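PDB 4BGV: malate dehydrogenase from Picrophilus torridus, which probably catalyses the reversible NAD-dependent oxidation of (S)-malate to oxaloacetate, a reaction of the tricarboxylic acid cycle. Local coordinates for residues Y30-V35 with F62-E67; V78-A83 with V121-P126; A257-E262 with L272-P277; K265-N270 with Y289-N294. All coordinates share one frame; numbering follows the deposited sequence.

In the fold
Contacts 1 and 2 belong to one parallel sheet of the NAD-binding domain, separated by strand 4-8, with their centres about 15 Å apart. Contacts 3 and 4 lie in the C-terminal domain, centres about 9 Å apart, and touch directly: Pro277 O is 3.0 Å from Tyr289 N, a probable hydrogen bond, and Val276 packs on Tyr267. Contacts 2 and 3, one in each domain, do not touch; their centres are about 17 Å and their nearest atoms about 7 Å apart. The probable active site lies nearby: Asn125 of contact 2 touches His180, the likely proton acceptor, and the Ile274 side chain of contact 3 stays about 11 Å from that of His180. Contact 4 is away from these sites.

Contact 1. Residues Y30-V35 with F62-E67; sequences YIFDIV and FCTADE
Phe62 lies beside Phe32 and touches Tyr30 with its rim, joining the edge strand 59-63 to strand 28-33. Its CB starts against the Phe32 ring, 3.9 Å from Phe32 CD2. One atom past CG, Phe62 CD2 meets Phe32 CE2 at 3.8 Å, and at the rim Phe62 CE2 approaches Tyr30 CD2 at 3.6 Å. CG of Phe62 and CG of Phe32 both stand anti to the carbonyl carbon (chi1 -59° and -58°), which sends the two side chains the same way; their rings are near parallel but slid apart. Thr64 CG2 meets the same Phe32 CD2, at the ring edge, at 3.8 Å. An alanine in place of Phe32 would probably leave Phe62 without its flanking ring and Thr64 CG2 without most of its apolar partner, opening a gap in this aromatic cluster. The parallel backbones are tied by Phe62 N to Ile31 O, Asp33 N to Phe62 O (3.2 Å) and Thr64 N to Asp33 O. Asp33 OD1 accepts from Val35 N in an Asx turn, while OD2 takes the Ala10 amide of the glycine-rich loop, consistent with the inferred role of Asp33 in NAD binding. Tyr30 and Phe32 rest on Ser6 of strand 4-8, whereas Ile31 and Asp33 pack against Ala39 of helix 38-47.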
loop_
_atom_site.group_PDB
_atom_site.type_symbol
_atom_site.label_atom_id
_atom_site.label_comp_id
_atom_site.label_asym_id
_atom_site.label_seq_id
_atom_site.Cartn_x
_atom_site.Cartn_y
_atom_site.Cartn_z
ATOM N N TYR A 30 -6.451 -20.244 4.360
ATOM C CA TYR A 30 -6.178 -21.647 4.694
ATOM C C TYR A 30 -5.638 -22.392 3.468
ATOM O O TYR A 30 -6.258 -22.362 2.389
ATOM C CB TYR A 30 -7.442 -22.354 5.195
ATOM C CG TYR A 30 -7.853 -22.004 6.617
ATOM C CD1 TYR A 30 -7.417 -20.839 7.225
ATOM C CD2 TYR A 30 -8.669 -22.863 7.355
ATOM C CE1 TYR A 30 -7.789 -20.524 8.526
ATOM C CE2 TYR A 30 -9.049 -22.556 8.646
ATOM C CZ TYR A 30 -8.608 -21.386 9.228
ATOM O OH TYR A 30 -8.983 -21.072 10.524
ATOM N N ILE A 31 -4.485 -23.046 3.623
ATOM C CA ILE A 31 -3.816 -23.693 2.489
ATOM C C ILE A 31 -3.924 -25.202 2.665
ATOM O O ILE A 31 -3.819 -25.704 3.784
ATOM C CB ILE A 31 -2.314 -23.291 2.391
ATOM C CG1 ILE A 31 -2.144 -21.772 2.526
ATOM C CG2 ILE A 31 -1.690 -23.772 1.076
ATOM C CD1 ILE A 31 -0.696 -21.342 2.532
ATOM N N PHE A 32 -4.147 -25.914 1.558
ATOM C CA PHE A 32 -4.307 -27.372 1.577
ATOM C C PHE A 32 -3.411 -28.046 0.540
ATOM O O PHE A 32 -3.272 -27.562 -0.582
ATOM C CB PHE A 32 -5.774 -27.754 1.306
ATOM C CG PHE A 32 -6.741 -27.163 2.299
ATOM C CD1 PHE A 32 -7.166 -25.838 2.175
ATOM C CD2 PHE A 32 -7.199 -27.918 3.368
ATOM C CE1 PHE A 32 -8.033 -25.278 3.108
ATOM C CE2 PHE A 32 -8.078 -27.378 4.298
ATOM C CZ PHE A 32 -8.497 -26.050 4.171
ATOM N N ASP A 33 -2.807 -29.170 0.921
ATOM C CA ASP A 33 -1.996 -29.950 0.001
ATOM C C ASP A 33 -1.887 -31.389 0.488
ATOM O O ASP A 33 -1.799 -31.657 1.693
ATOM C CB ASP A 33 -0.596 -29.354 -0.182
ATOM C CG ASP A 33 0.058 -29.810 -1.489
ATOM O OD1 ASP A 33 0.549 -30.955 -1.541
ATOM O OD2 ASP A 33 0.040 -29.046 -2.480
ATOM N N ILE A 34 -1.881 -32.312 -0.468
ATOM C CA ILE A 34 -1.824 -33.728 -0.167
ATOM C C ILE A 34 -0.442 -34.152 0.337
ATOM O O ILE A 34 -0.304 -35.193 0.981
ATOM C CB ILE A 34 -2.202 -34.562 -1.427
ATOM C CG1 ILE A 34 -2.404 -36.034 -1.075
ATOM C CG2 ILE A 34 -1.153 -34.396 -2.514
ATOM C CD1 ILE A 34 -3.862 -36.447 -1.026
ATOM N N VAL A 35 0.576 -33.341 0.064
ATOM C CA VAL A 35 1.931 -33.652 0.512
ATOM C C VAL A 35 2.131 -33.266 1.976
ATOM O O VAL A 35 1.977 -32.111 2.337
ATOM C CB VAL A 35 2.981 -32.939 -0.353
ATOM C CG1 VAL A 35 4.385 -33.173 0.199
ATOM C CG2 VAL A 35 2.883 -33.427 -1.793
ATOM N N PHE A 62 -2.850 -27.320 5.957
ATOM C CA PHE A 62 -3.354 -28.636 6.329
ATOM C C PHE A 62 -2.962 -29.689 5.306
ATOM O O PHE A 62 -2.887 -29.391 4.113
ATOM C CB PHE A 62 -4.878 -28.593 6.440
ATOM C CG PHE A 62 -5.374 -27.612 7.452
ATOM C CD1 PHE A 62 -5.461 -27.969 8.792
ATOM C CD2 PHE A 62 -5.713 -26.318 7.071
ATOM C CE1 PHE A 62 -5.910 -27.056 9.747
ATOM C CE2 PHE A 62 -6.158 -25.400 8.009
ATOM C CZ PHE A 62 -6.260 -25.771 9.348
ATOM N N CYS A 63 -2.733 -30.917 5.769
ATOM C CA CYS A 63 -2.430 -32.022 4.866
ATOM C C CYS A 63 -3.710 -32.765 4.499
ATOM O O CYS A 63 -4.450 -33.209 5.376
ATOM C CB CYS A 63 -1.415 -32.991 5.486
ATOM S SG CYS A 63 -0.980 -34.361 4.385
ATOM N N THR A 64 -3.966 -32.905 3.201
ATOM C CA THR A 64 -5.189 -33.567 2.740
ATOM C C THR A 64 -4.968 -35.007 2.273
ATOM O O THR A 64 -5.800 -35.555 1.543
ATOM C CB THR A 64 -5.852 -32.774 1.622
ATOM O OG1 THR A 64 -4.871 -32.467 0.625
ATOM C CG2 THR A 64 -6.450 -31.459 2.182
ATOM N N ALA A 65 -3.854 -35.608 2.693
ATOM C CA ALA A 65 -3.645 -37.050 2.497
ATOM C C ALA A 65 -4.884 -37.810 2.966
ATOM O O ALA A 65 -5.311 -38.779 2.333
ATOM C CB ALA A 65 -2.410 -37.531 3.247
ATOM N N ASP A 66 -5.459 -37.357 4.079
ATOM C CA ASP A 66 -6.797 -37.771 4.450
ATOM C C ASP A 66 -7.755 -36.644 4.085
ATOM O O ASP A 66 -7.556 -35.489 4.478
ATOM C CB ASP A 66 -6.893 -38.086 5.939
ATOM C CG ASP A 66 -8.157 -38.846 6.282
ATOM O OD1 ASP A 66 -9.244 -38.228 6.294
ATOM O OD2 ASP A 66 -8.074 -40.069 6.524
ATOM N N GLU A 67 -8.795 -36.976 3.332
ATOM C CA GLU A 67 -9.723 -35.958 2.856
ATOM C C GLU A 67 -10.541 -35.280 3.958
ATOM O O GLU A 67 -11.088 -34.197 3.748
ATOM C CB GLU A 67 -10.614 -36.507 1.735
ATOM C CG GLU A 67 -9.838 -36.741 0.444
ATOM C CD GLU A 67 -10.665 -36.491 -0.807
ATOM O OE1 GLU A 67 -11.879 -36.214 -0.676
ATOM O OE2 GLU A 67 -10.098 -36.567 -1.923
#

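Contact 2. Residues V78-A83 with V121-P126; sequences VIVVTA and VVVTNP
Val80 and Val81 pair in parallel with Val121 and Val122, and the two segments run 6° apart. Val121 N donates to Ile79 O, Val81 N to Val121 O and Val123 N to Val81 O, each at 2.9 Å. A weak bond from Thr124 N also reaches Val81 O, which therefore takes two backbone amides as segment 121-126 leaves its strand. Apolar branches close the contact. On one side of the sheet Val78 CG1 meets Val121 CG2 at 4.1 Å, and Val80 CG1 meets Val123 CG2 at 3.9 Å. Val80 CG1 is anti to its backbone N (chi1 -177°), while Val123 CG2 stands beside its own N, and the two side chains meet at a slant. Thr82 runs alongside Val123, methyl to methyl, with CG2 4.1 Å from Val123 CG2; its hydroxyl turns to another strand and bonds Ile8 O. Thr124 OG1 donates to Ala83 O, although the 2.4 Å separation is so short that its exact length is doubtful. Helix 232-246 covers Val78, Val80 and Val123, and Met104 of helix 93-114 touches Val81 and Thr124. Strands 78-81 and 119-122 with helix 93-114 form a beta-alpha-beta crossover of the Rossmann fold, whose strand ends lead into the probable NAD site at Val123, Thr124 and Asn125, the last followed by a cis peptide bond to Pro126.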
loop_
_atom_site.group_PDB
_atom_site.type_symbol
_atom_site.label_atom_id
_atom_site.label_comp_id
_atom_site.label_asym_id
_atom_site.label_seq_id
_atom_site.Cartn_x
_atom_site.Cartn_y
_atom_site.Cartn_z
ATOM N N VAL A 78 -14.189 -17.812 -0.753
ATOM C CA VAL A 78 -13.606 -18.212 -2.026
ATOM C C VAL A 78 -12.677 -19.391 -1.807
ATOM O O VAL A 78 -11.957 -19.443 -0.813
ATOM C CB VAL A 78 -12.820 -17.052 -2.689
ATOM C CG1 VAL A 78 -12.080 -17.529 -3.944
ATOM C CG2 VAL A 78 -13.776 -15.903 -3.020
ATOM N N ILE A 79 -12.736 -20.356 -2.722
ATOM C CA ILE A 79 -11.760 -21.436 -2.778
ATOM C C ILE A 79 -11.010 -21.336 -4.106
ATOM O O ILE A 79 -11.625 -21.247 -5.169
ATOM C CB ILE A 79 -12.457 -22.803 -2.711
ATOM C CG1 ILE A 79 -13.229 -22.916 -1.395
ATOM C CG2 ILE A 79 -11.442 -23.960 -2.868
ATOM C CD1 ILE A 79 -14.072 -24.186 -1.283
ATOM N N VAL A 80 -9.686 -21.339 -4.033
ATOM C CA VAL A 80 -8.840 -21.256 -5.210
ATOM C C VAL A 80 -8.285 -22.654 -5.484
ATOM O O VAL A 80 -7.602 -23.234 -4.634
ATOM C CB VAL A 80 -7.654 -20.289 -4.962
ATOM C CG1 VAL A 80 -6.809 -20.155 -6.219
ATOM C CG2 VAL A 80 -8.165 -18.922 -4.509
ATOM N N VAL A 81 -8.578 -23.197 -6.662
ATOM C CA VAL A 81 -8.123 -24.543 -6.997
ATOM C C VAL A 81 -6.852 -24.508 -7.851
ATOM O O VAL A 81 -6.897 -24.142 -9.029
ATOM C CB VAL A 81 -9.240 -25.339 -7.715
ATOM C CG1 VAL A 81 -8.779 -26.773 -8.046
ATOM C CG2 VAL A 81 -10.501 -25.375 -6.851
ATOM N N THR A 82 -5.718 -24.889 -7.262
ATOM C CA THR A 82 -4.454 -24.915 -7.996
ATOM C C THR A 82 -3.855 -26.311 -7.976
ATOM O O THR A 82 -2.687 -26.488 -8.282
ATOM C CB THR A 82 -3.395 -23.966 -7.396
ATOM O OG1 THR A 82 -2.856 -24.536 -6.194
ATOM C CG2 THR A 82 -3.996 -22.619 -7.071
ATOM N N ALA A 83 -4.662 -27.294 -7.610
ATOM C CA ALA A 83 -4.207 -28.671 -7.554
ATOM C C ALA A 83 -4.139 -29.192 -8.985
ATOM O O ALA A 83 -4.834 -28.698 -9.861
ATOM C CB ALA A 83 -5.167 -29.504 -6.718
ATOM N N VAL A 121 -12.500 -20.118 -7.679
ATOM C CA VAL A 121 -11.597 -19.629 -8.729
ATOM C C VAL A 121 -10.686 -20.781 -9.128
ATOM O O VAL A 121 -9.834 -21.220 -8.345
ATOM C CB VAL A 121 -10.753 -18.420 -8.255
ATOM C CG1 VAL A 121 -9.686 -18.068 -9.298
ATOM C CG2 VAL A 121 -11.668 -17.202 -7.990
ATOM N N VAL A 122 -10.880 -21.280 -10.348
ATOM C CA VAL A 122 -10.155 -22.458 -10.815
ATOM C C VAL A 122 -8.947 -22.036 -11.640
ATOM O O VAL A 122 -9.080 -21.249 -12.568
ATOM C CB VAL A 122 -11.077 -23.380 -11.657
ATOM C CG1 VAL A 122 -10.342 -24.651 -12.072
ATOM C CG2 VAL A 122 -12.322 -23.732 -10.857
ATOM N N VAL A 123 -7.774 -22.572 -11.292
ATOM C CA VAL A 123 -6.505 -22.162 -11.894
ATOM C C VAL A 123 -5.893 -23.252 -12.771
ATOM O O VAL A 123 -5.259 -22.964 -13.782
ATOM C CB VAL A 123 -5.486 -21.810 -10.797
ATOM C CG1 VAL A 123 -4.070 -21.574 -11.381
ATOM C CG2 VAL A 123 -5.978 -20.605 -9.977
ATOM N N THR A 124 -6.065 -24.498 -12.357
ATOM C CA THR A 124 -5.547 -25.653 -13.095
ATOM C C THR A 124 -5.825 -25.555 -14.611
ATOM O O THR A 124 -6.968 -25.377 -15.031
ATOM C CB THR A 124 -6.162 -26.951 -12.517
ATOM O OG1 THR A 124 -6.031 -26.952 -11.083
ATOM C CG2 THR A 124 -5.471 -28.188 -13.087
ATOM N N ASN A 125 -4.779 -25.650 -15.426
ATOM C CA ASN A 125 -4.894 -25.439 -16.877
ATOM C C ASN A 125 -5.277 -26.718 -17.650
ATOM O O ASN A 125 -4.828 -27.806 -17.307
ATOM C CB ASN A 125 -3.584 -24.834 -17.415
ATOM C CG ASN A 125 -3.571 -24.675 -18.934
ATOM O OD1 ASN A 125 -4.078 -23.690 -19.477
ATOM N ND2 ASN A 125 -2.966 -25.640 -19.625
ATOM N N PRO A 126 -6.137 -26.597 -18.681
ATOM C CA PRO A 126 -6.838 -25.384 -19.117
ATOM C C PRO A 126 -8.020 -25.095 -18.205
ATOM O O PRO A 126 -8.880 -25.954 -18.003
ATOM C CB PRO A 126 -7.326 -25.750 -20.516
ATOM C CG PRO A 126 -7.540 -27.230 -20.448
ATOM C CD PRO A 126 -6.464 -27.756 -19.532
#

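Contact 3. Residues A257-E262 with L272-P277; sequences AYITGE and LFIGVP
Tyr258 and Phe273 form the aromatic side of an antiparallel strand pair in the C-terminal domain, where strand 251-259 borders the central strand 272-281. They occupy a non-hydrogen-bonded pair, with the flanking Ala257 and Ile274 as the hydrogen-bonded one: Ala257 N reaches Ile274 O at 3.0 Å, and Ile274 N returns to Ala257 O. Farther on, Ile259 N donates to Leu272 O at 2.9 Å. The axes of the short pieces 257-259 and 272-277 stand 119° apart, and the pairing continues past them, with Val276 bonded to Cys255 through the backbone. Tyr258 CB lies over one face of the Phe273 ring in a CH-pi contact, 4.0 Å from the centroid and offset toward the rim. Beyond it, Tyr258 CD1 comes to 3.5 Å from Phe273 CE1, the ring planes inclined obliquely. An alanine in place of Phe273 would probably open a gap next to Tyr258, leaving its CB and CD1 without the ring they rest on. Across the sheet, Ile259 CG1 packs on Ile274 CG2 at 3.7 Å, and Ile259 CD1 meets Val276 CG2 tip to tip at 3.8 Å. The antiparallel sheet belongs to the alpha/beta C-terminal domain of the LDH/MDH superfamily: Trp301 of that domain's own helix 295-321 backs Ile274 and Val276, while both aromatic rings meet Tyr135 of helix 127-138, from the NAD-binding part.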
loop_
_atom_site.group_PDB
_atom_site.type_symbol
_atom_site.label_atom_id
_atom_site.label_comp_id
_atom_site.label_asym_id
_atom_site.label_seq_id
_atom_site.Cartn_x
_atom_site.Cartn_y
_atom_site.Cartn_z
ATOM N N ALA A 257 -15.960 -18.415 -17.978
ATOM C CA ALA A 257 -17.256 -18.329 -17.317
ATOM C C ALA A 257 -18.289 -19.151 -18.061
ATOM O O ALA A 257 -18.152 -19.396 -19.259
ATOM C CB ALA A 257 -17.713 -16.873 -17.203
ATOM N N TYR A 258 -19.337 -19.547 -17.343
ATOM C CA TYR A 258 -20.378 -20.400 -17.891
ATOM C C TYR A 258 -21.308 -19.606 -18.802
ATOM O O TYR A 258 -21.891 -18.615 -18.374
ATOM C CB TYR A 258 -21.179 -20.985 -16.733
ATOM C CG TYR A 258 -22.088 -22.128 -17.095
ATOM C CD1 TYR A 258 -21.568 -23.340 -17.538
ATOM C CD2 TYR A 258 -23.465 -22.015 -16.958
ATOM C CE1 TYR A 258 -22.398 -24.406 -17.844
ATOM C CE2 TYR A 258 -24.297 -23.084 -17.245
ATOM C CZ TYR A 258 -23.760 -24.265 -17.702
ATOM O OH TYR A 258 -24.586 -25.317 -18.007
ATOM N N ILE A 259 -21.443 -20.056 -20.048
ATOM C CA ILE A 259 -22.230 -19.354 -21.068
ATOM C C ILE A 259 -23.583 -20.039 -21.272
ATOM O O ILE A 259 -23.631 -21.235 -21.585
ATOM C CB ILE A 259 -21.479 -19.351 -22.427
ATOM C CG1 ILE A 259 -20.023 -18.923 -22.228
ATOM C CG2 ILE A 259 -22.208 -18.465 -23.462
ATOM C CD1 ILE A 259 -19.847 -17.458 -21.753
ATOM N N THR A 260 -24.673 -19.296 -21.066
ATOM C CA THR A 260 -26.027 -19.817 -21.268
ATOM C C THR A 260 -26.967 -18.737 -21.744
ATOM O O THR A 260 -26.608 -17.568 -21.789
ATOM C CB THR A 260 -26.671 -20.338 -19.977
ATOM O OG1 THR A 260 -26.642 -19.315 -18.971
ATOM C CG2 THR A 260 -25.978 -21.555 -19.490
ATOM N N GLY A 261 -28.187 -19.142 -22.089
ATOM C CA GLY A 261 -29.249 -18.205 -22.410
ATOM C C GLY A 261 -28.870 -17.291 -23.550
ATOM O O GLY A 261 -28.340 -17.744 -24.563
ATOM N N GLU A 262 -29.109 -15.996 -23.379
ATOM C CA GLU A 262 -28.901 -15.062 -24.477
ATOM C C GLU A 262 -27.427 -14.933 -24.842
ATOM O O GLU A 262 -27.100 -14.630 -25.982
ATOM C CB GLU A 262 -29.523 -13.699 -24.173
ATOM C CG GLU A 262 -30.109 -13.007 -25.399
ATOM C CD GLU A 262 -31.398 -13.655 -25.911
ATOM O OE1 GLU A 262 -31.767 -14.761 -25.451
ATOM O OE2 GLU A 262 -32.053 -13.047 -26.783
ATOM N N LEU A 272 -21.234 -24.393 -21.458
ATOM C CA LEU A 272 -19.799 -24.651 -21.325
ATOM C C LEU A 272 -19.148 -23.416 -20.720
ATOM O O LEU A 272 -19.748 -22.336 -20.721
ATOM C CB LEU A 272 -19.172 -24.911 -22.698
ATOM C CG LEU A 272 -19.643 -26.156 -23.440
ATOM C CD1 LEU A 272 -18.820 -26.369 -24.685
ATOM C CD2 LEU A 272 -19.549 -27.349 -22.508
ATOM N N PHE A 273 -17.933 -23.577 -20.192
ATOM C CA PHE A 273 -17.118 -22.442 -19.736
ATOM C C PHE A 273 -16.148 -21.989 -20.834
ATOM O O PHE A 273 -15.505 -22.818 -21.472
ATOM C CB PHE A 273 -16.300 -22.824 -18.503
ATOM C CG PHE A 273 -17.093 -22.895 -17.227
ATOM C CD1 PHE A 273 -17.945 -23.961 -16.983
ATOM C CD2 PHE A 273 -16.937 -21.921 -16.241
ATOM C CE1 PHE A 273 -18.661 -24.049 -15.788
ATOM C CE2 PHE A 273 -17.637 -22.005 -15.043
ATOM C CZ PHE A 273 -18.510 -23.063 -14.823
ATOM N N ILE A 274 -16.046 -20.680 -21.057
ATOM C CA ILE A 274 -15.053 -20.150 -21.988
ATOM C C ILE A 274 -14.694 -18.714 -21.572
ATOM O O ILE A 274 -15.477 -18.052 -20.891
ATOM C CB ILE A 274 -15.559 -20.231 -23.469
ATOM C CG1 ILE A 274 -14.403 -20.070 -24.467
ATOM C CG2 ILE A 274 -16.697 -19.243 -23.718
ATOM C CD1 ILE A 274 -14.753 -20.587 -25.886
ATOM N N GLY A 275 -13.515 -18.239 -21.966
ATOM C CA GLY A 275 -13.041 -16.926 -21.547
ATOM C C GLY A 275 -13.756 -15.742 -22.183
ATOM O O GLY A 275 -13.648 -15.509 -23.388
ATOM N N VAL A 276 -14.496 -14.996 -21.369
ATOM C CA VAL A 276 -15.254 -13.836 -21.842
ATOM C C VAL A 276 -15.138 -12.718 -20.801
ATOM O O VAL A 276 -14.821 -12.990 -19.636
ATOM C CB VAL A 276 -16.755 -14.184 -22.095
ATOM C CG1 VAL A 276 -16.917 -15.262 -23.189
ATOM C CG2 VAL A 276 -17.429 -14.624 -20.804
ATOM N N PRO A 277 -15.389 -11.457 -21.204
ATOM C CA PRO A 277 -15.306 -10.381 -20.204
ATOM C C PRO A 277 -16.428 -10.468 -19.186
ATOM O O PRO A 277 -17.608 -10.527 -19.564
ATOM C CB PRO A 277 -15.479 -9.094 -21.032
ATOM C CG PRO A 277 -15.472 -9.491 -22.449
ATOM C CD PRO A 277 -15.777 -10.955 -22.534
#

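Contact 4. Residues K265-N270 with Y289-N294; sequences KTYLVN and YDLKFN
Tyr267 OH is gripped by two backbone groups of the loop 289-294: it donates to Tyr289 O and accepts from Leu291 N at 3.1 Å. The first bond, at 2.5 Å, is very short, and its exact length is doubtful; Tyr289 O lies at the edge of the phenol, in the plane of its ring. This is a tie between the last turn of helix 262-267 and the loop before helix 295-321, within the alpha/beta C-terminal domain of the LDH/MDH fold. Thr266 CG2 lies over the centre of one face of the Tyr267 ring, 3.6 Å above its plane. Leu291 CG packs 3.4 Å from the same Tyr267 OH, so the hydroxyl has an apolar neighbour as well as its polar ones. The CE1 side of the Tyr267 ring meets Phe293 CZ at 3.6 Å, at the edge of the Phe293 ring, the two side chains crossing at about a right angle. Trp301 of helix 295-321 meets both rings and bonds Tyr267 O through its indole N-H. Asp290 OD1 bonds His263 ND1, while Asp290 CB lies 3.6 Å from Thr266 OG1. Lys292 of the same loop forms a salt bridge with Asp200 of a second subunit. Finally, a water links Thr266 OG1 to Leu291 O, donating to the latter over 2.8 Å, beside Thr266 CG2, which sits 3.5 Å from that same Leu291 O.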
loop_
_atom_site.group_PDB
_atom_site.type_symbol
_atom_site.label_atom_id
_atom_site.label_comp_id
_atom_site.label_asym_id
_atom_site.label_seq_id
_atom_site.Cartn_x
_atom_site.Cartn_y
_atom_site.Cartn_z
ATOM N N LYS A 265 -26.074 -16.928 -27.878
ATOM C CA LYS A 265 -26.263 -16.366 -29.208
ATOM C C LYS A 265 -25.045 -15.547 -29.643
ATOM O O LYS A 265 -24.717 -15.490 -30.825
ATOM C CB LYS A 265 -27.547 -15.529 -29.260
ATOM C CG LYS A 265 -28.780 -16.329 -28.853
ATOM C CD LYS A 265 -30.015 -15.455 -28.674
ATOM C CE LYS A 265 -30.695 -15.156 -29.998
ATOM N NZ LYS A 265 -31.999 -14.446 -29.809
ATOM N N THR A 266 -24.377 -14.916 -28.680
ATOM C CA THR A 266 -23.167 -14.137 -28.946
ATOM C C THR A 266 -21.893 -14.983 -29.021
ATOM O O THR A 266 -21.054 -14.797 -29.914
ATOM C CB THR A 266 -22.968 -13.052 -27.852
ATOM O OG1 THR A 266 -23.974 -12.038 -27.997
ATOM C CG2 THR A 266 -21.581 -12.415 -27.956
ATOM N N TYR A 267 -21.732 -15.903 -28.075
ATOM C CA TYR A 267 -20.476 -16.648 -27.974
ATOM C C TYR A 267 -20.498 -18.043 -28.594
ATOM O O TYR A 267 -19.493 -18.744 -28.570
ATOM C CB TYR A 267 -19.977 -16.670 -26.526
ATOM C CG TYR A 267 -19.588 -15.289 -26.060
ATOM C CD1 TYR A 267 -18.465 -14.669 -26.581
ATOM C CD2 TYR A 267 -20.364 -14.589 -25.131
ATOM C CE1 TYR A 267 -18.101 -13.387 -26.184
ATOM C CE2 TYR A 267 -20.006 -13.299 -24.714
ATOM C CZ TYR A 267 -18.876 -12.707 -25.246
ATOM O OH TYR A 267 -18.508 -11.427 -24.865
ATOM N N LEU A 268 -21.646 -18.435 -29.143
ATOM C CA LEU A 268 -21.747 -19.636 -29.984
ATOM C C LEU A 268 -21.388 -20.925 -29.257
ATOM O O LEU A 268 -20.999 -21.914 -29.881
ATOM C CB LEU A 268 -20.881 -19.489 -31.240
ATOM C CG LEU A 268 -20.966 -18.126 -31.935
ATOM C CD1 LEU A 268 -20.102 -18.116 -33.182
ATOM C CD2 LEU A 268 -22.400 -17.784 -32.276
ATOM N N VAL A 269 -21.503 -20.899 -27.935
ATOM C CA VAL A 269 -21.394 -22.105 -27.128
ATOM C C VAL A 269 -22.543 -22.104 -26.156
ATOM O O VAL A 269 -23.053 -21.037 -25.784
ATOM C CB VAL A 269 -20.092 -22.168 -26.297
ATOM C CG1 VAL A 269 -18.911 -22.468 -27.178
ATOM C CG2 VAL A 269 -19.874 -20.861 -25.519
ATOM N N ASN A 270 -22.950 -23.292 -25.729
ATOM C CA ASN A 270 -23.990 -23.367 -24.717
ATOM C C ASN A 270 -23.654 -24.369 -23.622
ATOM O O ASN A 270 -23.240 -25.500 -23.899
ATOM C CB ASN A 270 -25.340 -23.690 -25.358
ATOM C CG ASN A 270 -26.485 -23.592 -24.374
ATOM O OD1 ASN A 270 -26.759 -22.521 -23.821
ATOM N ND2 ASN A 270 -27.172 -24.712 -24.153
ATOM N N TYR A 289 -20.366 -9.556 -20.410
ATOM C CA TYR A 289 -20.522 -8.575 -21.478
ATOM C C TYR A 289 -20.541 -9.279 -22.834
ATOM O O TYR A 289 -19.715 -10.148 -23.103
ATOM C CB TYR A 289 -19.409 -7.541 -21.406
ATOM C CG TYR A 289 -19.475 -6.739 -20.115
ATOM C CD1 TYR A 289 -18.851 -7.192 -18.959
ATOM C CD2 TYR A 289 -20.215 -5.568 -20.052
ATOM C CE1 TYR A 289 -18.928 -6.463 -17.760
ATOM C CE2 TYR A 289 -20.300 -4.836 -18.874
ATOM C CZ TYR A 289 -19.649 -5.291 -17.735
ATOM O OH TYR A 289 -19.741 -4.563 -16.573
ATOM N N ASP A 290 -21.513 -8.931 -23.667
ATOM C CA ASP A 290 -21.605 -9.522 -24.999
ATOM C C ASP A 290 -20.883 -8.638 -26.005
ATOM O O ASP A 290 -21.306 -7.522 -26.267
ATOM C CB ASP A 290 -23.067 -9.705 -25.412
ATOM C CG ASP A 290 -23.790 -10.706 -24.540
ATOM O OD1 ASP A 290 -23.164 -11.722 -24.143
ATOM O OD2 ASP A 290 -24.970 -10.466 -24.236
ATOM N N LEU A 291 -19.798 -9.146 -26.569
ATOM C CA LEU A 291 -19.007 -8.384 -27.529
ATOM C C LEU A 291 -19.547 -8.479 -28.949
ATOM O O LEU A 291 -20.188 -9.458 -29.311
ATOM C CB LEU A 291 -17.557 -8.883 -27.527
ATOM C CG LEU A 291 -16.820 -8.810 -26.196
ATOM C CD1 LEU A 291 -15.459 -9.484 -26.329
ATOM C CD2 LEU A 291 -16.667 -7.363 -25.752
ATOM N N LYS A 292 -19.265 -7.449 -29.740
ATOM C CA LYS A 292 -19.447 -7.496 -31.180
ATOM C C LYS A 292 -18.108 -7.888 -31.796
ATOM O O LYS A 292 -17.106 -7.226 -31.561
ATOM C CB LYS A 292 -19.847 -6.121 -31.707
ATOM C CG LYS A 292 -20.974 -5.440 -30.950
ATOM C CD LYS A 292 -21.483 -4.242 -31.750
ATOM C CE LYS A 292 -21.903 -3.091 -30.859
ATOM N NZ LYS A 292 -20.960 -1.945 -31.005
ATOM N N PHE A 293 -18.089 -8.959 -32.577
ATOM C CA PHE A 293 -16.852 -9.419 -33.204
ATOM C C PHE A 293 -16.723 -8.851 -34.615
ATOM O O PHE A 293 -17.696 -8.839 -35.371
ATOM C CB PHE A 293 -16.835 -10.958 -33.329
ATOM C CG PHE A 293 -16.842 -11.700 -32.010
ATOM C CD1 PHE A 293 -18.024 -11.900 -31.311
ATOM C CD2 PHE A 293 -15.671 -12.223 -31.488
ATOM C CE1 PHE A 293 -18.023 -12.600 -30.103
ATOM C CE2 PHE A 293 -15.667 -12.929 -30.287
ATOM C CZ PHE A 293 -16.841 -13.116 -29.598
ATOM N N ASN A 294 -15.528 -8.405 -34.987
ATOM C CA ASN A 294 -15.254 -8.185 -36.405
ATOM C C ASN A 294 -14.927 -9.533 -37.066
ATOM O O ASN A 294 -14.843 -10.552 -36.383
ATOM C CB ASN A 294 -14.179 -7.093 -36.643
ATOM C CG ASN A 294 -12.766 -7.525 -36.251
ATOM O OD1 ASN A 294 -12.478 -8.713 -36.080
ATOM N ND2 ASN A 294 -11.859 -6.541 -36.134
HETATM O O HOH W 1 -23.013 -9.559 -29.571
#